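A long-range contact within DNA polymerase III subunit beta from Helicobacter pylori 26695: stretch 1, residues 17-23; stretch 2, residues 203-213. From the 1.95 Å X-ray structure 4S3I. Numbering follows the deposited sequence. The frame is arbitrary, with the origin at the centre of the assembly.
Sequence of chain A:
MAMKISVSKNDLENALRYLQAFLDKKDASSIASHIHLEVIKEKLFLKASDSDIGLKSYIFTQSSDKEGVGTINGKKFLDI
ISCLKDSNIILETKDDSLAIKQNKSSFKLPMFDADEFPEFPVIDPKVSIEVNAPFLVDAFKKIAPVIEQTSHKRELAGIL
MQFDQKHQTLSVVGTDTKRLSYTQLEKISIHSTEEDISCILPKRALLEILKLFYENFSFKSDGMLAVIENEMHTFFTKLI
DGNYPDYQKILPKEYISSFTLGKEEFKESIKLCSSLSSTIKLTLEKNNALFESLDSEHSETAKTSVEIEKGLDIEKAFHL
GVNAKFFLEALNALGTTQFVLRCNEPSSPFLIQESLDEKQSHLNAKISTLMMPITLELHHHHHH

Stretch 1 (17-23) RYLQAFL
Stretch 2 203-213: KRALLEILKLF

Residues at least 182 positions apart in sequence touch here over a modest 364 Å² of buried surface, summed over both sides. Stretch 2 is the regular partner: helical from Lys-203 to Leu-212, with Phe-213 the first residue to leave helical phi/psi (-125/154). Stretch 1 enters as the continuation of a helix and stays near helical torsions through Ala-21 (-69/-12), before Phe-22 opens to -106/12 and Leu-23 becomes extended at -112/142. The register runs antiparallel: Tyr-18 CA lies 7.4 Å from Leu-212 CA, and Ala-21 CA lies 7.7 Å from Glu-208 CA, so advancing along stretch 1 means retreating along the helix of stretch 2.

Arg-17 stays out of reach. Tyr-18 makes the first contact. Its CA-to-CB bond points sideways, but chi1 of -75° (m) and chi2 of -56° bring the ring closer, placing Tyr-18 CD1 3.6 Å from Leu-212 CD2 in apolar contact. Tyr-18 CE1 also sits 3.6 Å from the backbone O of Lys-211, near the end of the helix.

Leu-19 points away from the partner and Gln-20 is out of reach, which leaves Ala-21 as the next point of approach. Its CB points toward stretch 2: Ala-21 CB is 3.3 Å from Glu-208 OE1 and 3.8 Å from Lys-211 NZ. Those two polar groups are already paired with each other. Glu-208 (m, m, chi3 -28°) and the long Lys-211 chain (m, t, t, t) form a salt bridge one helical turn apart, with Lys-211 NZ donating to Glu-208 OE1 at 2.9 Å and, weakly, to Glu-208 OE2 at 3.1 Å. The methyl therefore packs against a charge pair formed within the helix of stretch 2.

The carbonyl of Ala-21 supplies the one hydrogen bond between the stretches. Arg-204, nearly fully extended (chi1 to chi3 all t, chi4 173°), reaches across so that its NH2 donates to Ala-21 O at 2.9 Å with an angle of 148°. The oxygen lies at the guanidinium edge, near its plane, as suits an N-H donor.

Phe-22 completes the contact. From a sideways CB, chi1 of -59° (m) and chi2 of -98° bring the end of the ring nearer to the helix: Phe-22 CZ lies 3.9 Å from Leu-212 CD1, which sits at the ring edge, and 4.1 Å from Glu-208 CB. Leu-212, in the m, t rotamer, thus meets Tyr-18 through CD2 and Phe-22 through CD1. Leu-23 turns away, ending the contact.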

# COMPACT_ATOMS: atom_id res chain seq x y z
N ARG A 17 -12.96 -13.03 -6.42
CA ARG A 17 -12.42 -11.94 -5.61
C ARG A 17 -13.27 -11.69 -4.36
O ARG A 17 -12.73 -11.55 -3.26
CB ARG A 17 -12.24 -10.67 -6.44
CG ARG A 17 -11.02 -10.74 -7.35
CD ARG A 17 -10.60 -9.38 -7.94
NE ARG A 17 -9.56 -9.57 -8.95
CZ ARG A 17 -8.28 -9.84 -8.68
NH1 ARG A 17 -7.86 -9.94 -7.42
NH2 ARG A 17 -7.41 -10.00 -9.66
N TYR A 18 -14.58 -11.66 -4.53
CA TYR A 18 -15.48 -11.45 -3.41
C TYR A 18 -15.36 -12.55 -2.38
O TYR A 18 -15.54 -12.32 -1.19
CB TYR A 18 -16.92 -11.41 -3.88
CG TYR A 18 -17.31 -10.13 -4.58
CD1 TYR A 18 -17.15 -8.90 -3.94
CD2 TYR A 18 -17.87 -10.15 -5.84
CE1 TYR A 18 -17.53 -7.72 -4.57
CE2 TYR A 18 -18.25 -8.99 -6.48
CZ TYR A 18 -18.08 -7.78 -5.84
OH TYR A 18 -18.47 -6.62 -6.48
N LEU A 19 -15.09 -13.76 -2.85
CA LEU A 19 -15.11 -14.93 -1.98
C LEU A 19 -13.86 -15.08 -1.12
O LEU A 19 -13.86 -15.82 -0.14
CB LEU A 19 -15.34 -16.19 -2.80
CG LEU A 19 -16.79 -16.35 -3.27
CD1 LEU A 19 -16.87 -17.38 -4.38
CD2 LEU A 19 -17.69 -16.77 -2.11
N GLN A 20 -12.79 -14.37 -1.48
CA GLN A 20 -11.51 -14.55 -0.79
C GLN A 20 -11.62 -14.27 0.71
O GLN A 20 -11.03 -14.97 1.52
CB GLN A 20 -10.43 -13.67 -1.43
CG GLN A 20 -10.14 -14.03 -2.88
CD GLN A 20 -9.64 -15.45 -3.03
OE1 GLN A 20 -8.59 -15.80 -2.47
NE2 GLN A 20 -10.38 -16.29 -3.75
N ALA A 21 -12.43 -13.28 1.07
CA ALA A 21 -12.51 -12.84 2.46
C ALA A 21 -13.16 -13.87 3.37
O ALA A 21 -13.12 -13.75 4.59
CB ALA A 21 -13.24 -11.51 2.57
N PHE A 22 -13.78 -14.89 2.77
CA PHE A 22 -14.52 -15.88 3.53
C PHE A 22 -13.78 -17.21 3.62
O PHE A 22 -14.36 -18.21 4.03
CB PHE A 22 -15.90 -16.10 2.92
CG PHE A 22 -16.73 -14.85 2.86
CD1 PHE A 22 -17.69 -14.59 3.84
CD2 PHE A 22 -16.55 -13.92 1.85
CE1 PHE A 22 -18.45 -13.43 3.80
CE2 PHE A 22 -17.31 -12.75 1.81
CZ PHE A 22 -18.26 -12.50 2.78
N LEU A 23 -12.51 -17.20 3.23
CA LEU A 23 -11.69 -18.40 3.28
C LEU A 23 -10.61 -18.24 4.34
O LEU A 23 -10.05 -17.15 4.50
CB LEU A 23 -11.01 -18.63 1.94
CG LEU A 23 -11.94 -18.74 0.74
CD1 LEU A 23 -11.14 -18.71 -0.54
CD2 LEU A 23 -12.72 -20.02 0.85
N LYS A 203 -18.18 -6.72 13.76
CA LYS A 203 -17.44 -5.78 12.92
C LYS A 203 -16.98 -6.40 11.61
O LYS A 203 -17.08 -5.78 10.55
CB LYS A 203 -16.24 -5.22 13.70
CG LYS A 203 -15.32 -4.26 12.91
CD LYS A 203 -15.84 -2.82 12.88
CE LYS A 203 -14.79 -1.84 12.32
NZ LYS A 203 -14.04 -1.08 13.38
N ARG A 204 -16.51 -7.65 11.67
CA ARG A 204 -16.03 -8.32 10.46
C ARG A 204 -17.14 -8.38 9.43
O ARG A 204 -16.92 -8.07 8.25
CB ARG A 204 -15.55 -9.74 10.77
CG ARG A 204 -15.05 -10.47 9.52
CD ARG A 204 -14.99 -11.97 9.73
NE ARG A 204 -14.58 -12.67 8.51
CZ ARG A 204 -14.32 -13.97 8.44
NH1 ARG A 204 -14.42 -14.71 9.54
NH2 ARG A 204 -13.96 -14.53 7.29
N ALA A 205 -18.33 -8.76 9.88
CA ALA A 205 -19.49 -8.82 9.00
C ALA A 205 -19.77 -7.45 8.41
O ALA A 205 -20.04 -7.31 7.21
CB ALA A 205 -20.72 -9.33 9.77
N LEU A 206 -19.72 -6.44 9.27
CA LEU A 206 -19.92 -5.05 8.83
C LEU A 206 -18.99 -4.73 7.66
O LEU A 206 -19.42 -4.27 6.59
CB LEU A 206 -19.68 -4.08 9.99
CG LEU A 206 -20.27 -2.66 9.92
CD1 LEU A 206 -19.98 -1.91 11.21
CD2 LEU A 206 -19.74 -1.85 8.75
N LEU A 207 -17.70 -4.99 7.85
CA LEU A 207 -16.73 -4.66 6.82
C LEU A 207 -16.95 -5.46 5.54
O LEU A 207 -16.85 -4.93 4.44
CB LEU A 207 -15.32 -4.85 7.37
CG LEU A 207 -15.00 -3.89 8.52
CD1 LEU A 207 -13.73 -4.31 9.26
CD2 LEU A 207 -14.88 -2.46 8.00
N GLU A 208 -17.29 -6.75 5.68
CA GLU A 208 -17.63 -7.53 4.49
C GLU A 208 -18.87 -7.00 3.76
O GLU A 208 -18.87 -6.88 2.54
CB GLU A 208 -17.80 -9.03 4.85
CG GLU A 208 -16.55 -9.67 5.43
CD GLU A 208 -15.28 -9.39 4.63
OE1 GLU A 208 -15.37 -9.18 3.40
OE2 GLU A 208 -14.18 -9.38 5.23
N ILE A 209 -19.91 -6.67 4.52
CA ILE A 209 -21.11 -6.08 3.92
C ILE A 209 -20.78 -4.87 3.06
O ILE A 209 -21.34 -4.68 1.97
CB ILE A 209 -22.14 -5.69 5.00
CG1 ILE A 209 -22.83 -6.94 5.53
CG2 ILE A 209 -23.21 -4.74 4.43
CD1 ILE A 209 -23.36 -6.79 6.93
N LEU A 210 -19.85 -4.05 3.54
CA LEU A 210 -19.47 -2.85 2.80
C LEU A 210 -18.85 -3.18 1.44
O LEU A 210 -18.98 -2.40 0.49
CB LEU A 210 -18.54 -1.97 3.63
CG LEU A 210 -19.17 -1.35 4.88
CD1 LEU A 210 -18.12 -0.55 5.66
CD2 LEU A 210 -20.35 -0.45 4.50
N LYS A 211 -18.19 -4.34 1.34
CA LYS A 211 -17.57 -4.69 0.06
C LYS A 211 -18.59 -5.26 -0.91
O LYS A 211 -18.38 -5.25 -2.13
CB LYS A 211 -16.43 -5.70 0.25
CG LYS A 211 -15.35 -5.32 1.24
CD LYS A 211 -14.37 -6.48 1.37
CE LYS A 211 -13.68 -6.51 2.72
NZ LYS A 211 -12.85 -7.74 2.90
N LEU A 212 -19.70 -5.78 -0.38
CA LEU A 212 -20.61 -6.56 -1.20
C LEU A 212 -21.84 -5.77 -1.62
O LEU A 212 -22.34 -5.93 -2.74
CB LEU A 212 -21.07 -7.80 -0.44
CG LEU A 212 -20.00 -8.86 -0.21
CD1 LEU A 212 -20.42 -9.86 0.86
CD2 LEU A 212 -19.72 -9.57 -1.52
N PHE A 213 -22.33 -4.92 -0.73
CA PHE A 213 -23.67 -4.36 -0.91
C PHE A 213 -23.66 -2.84 -0.89
O PHE A 213 -22.80 -2.24 -0.28
CB PHE A 213 -24.61 -4.89 0.16
CG PHE A 213 -24.72 -6.39 0.20
CD1 PHE A 213 -25.47 -7.07 -0.76
CD2 PHE A 213 -24.08 -7.13 1.19
CE1 PHE A 213 -25.58 -8.47 -0.74
CE2 PHE A 213 -24.18 -8.52 1.23
CZ PHE A 213 -24.92 -9.20 0.26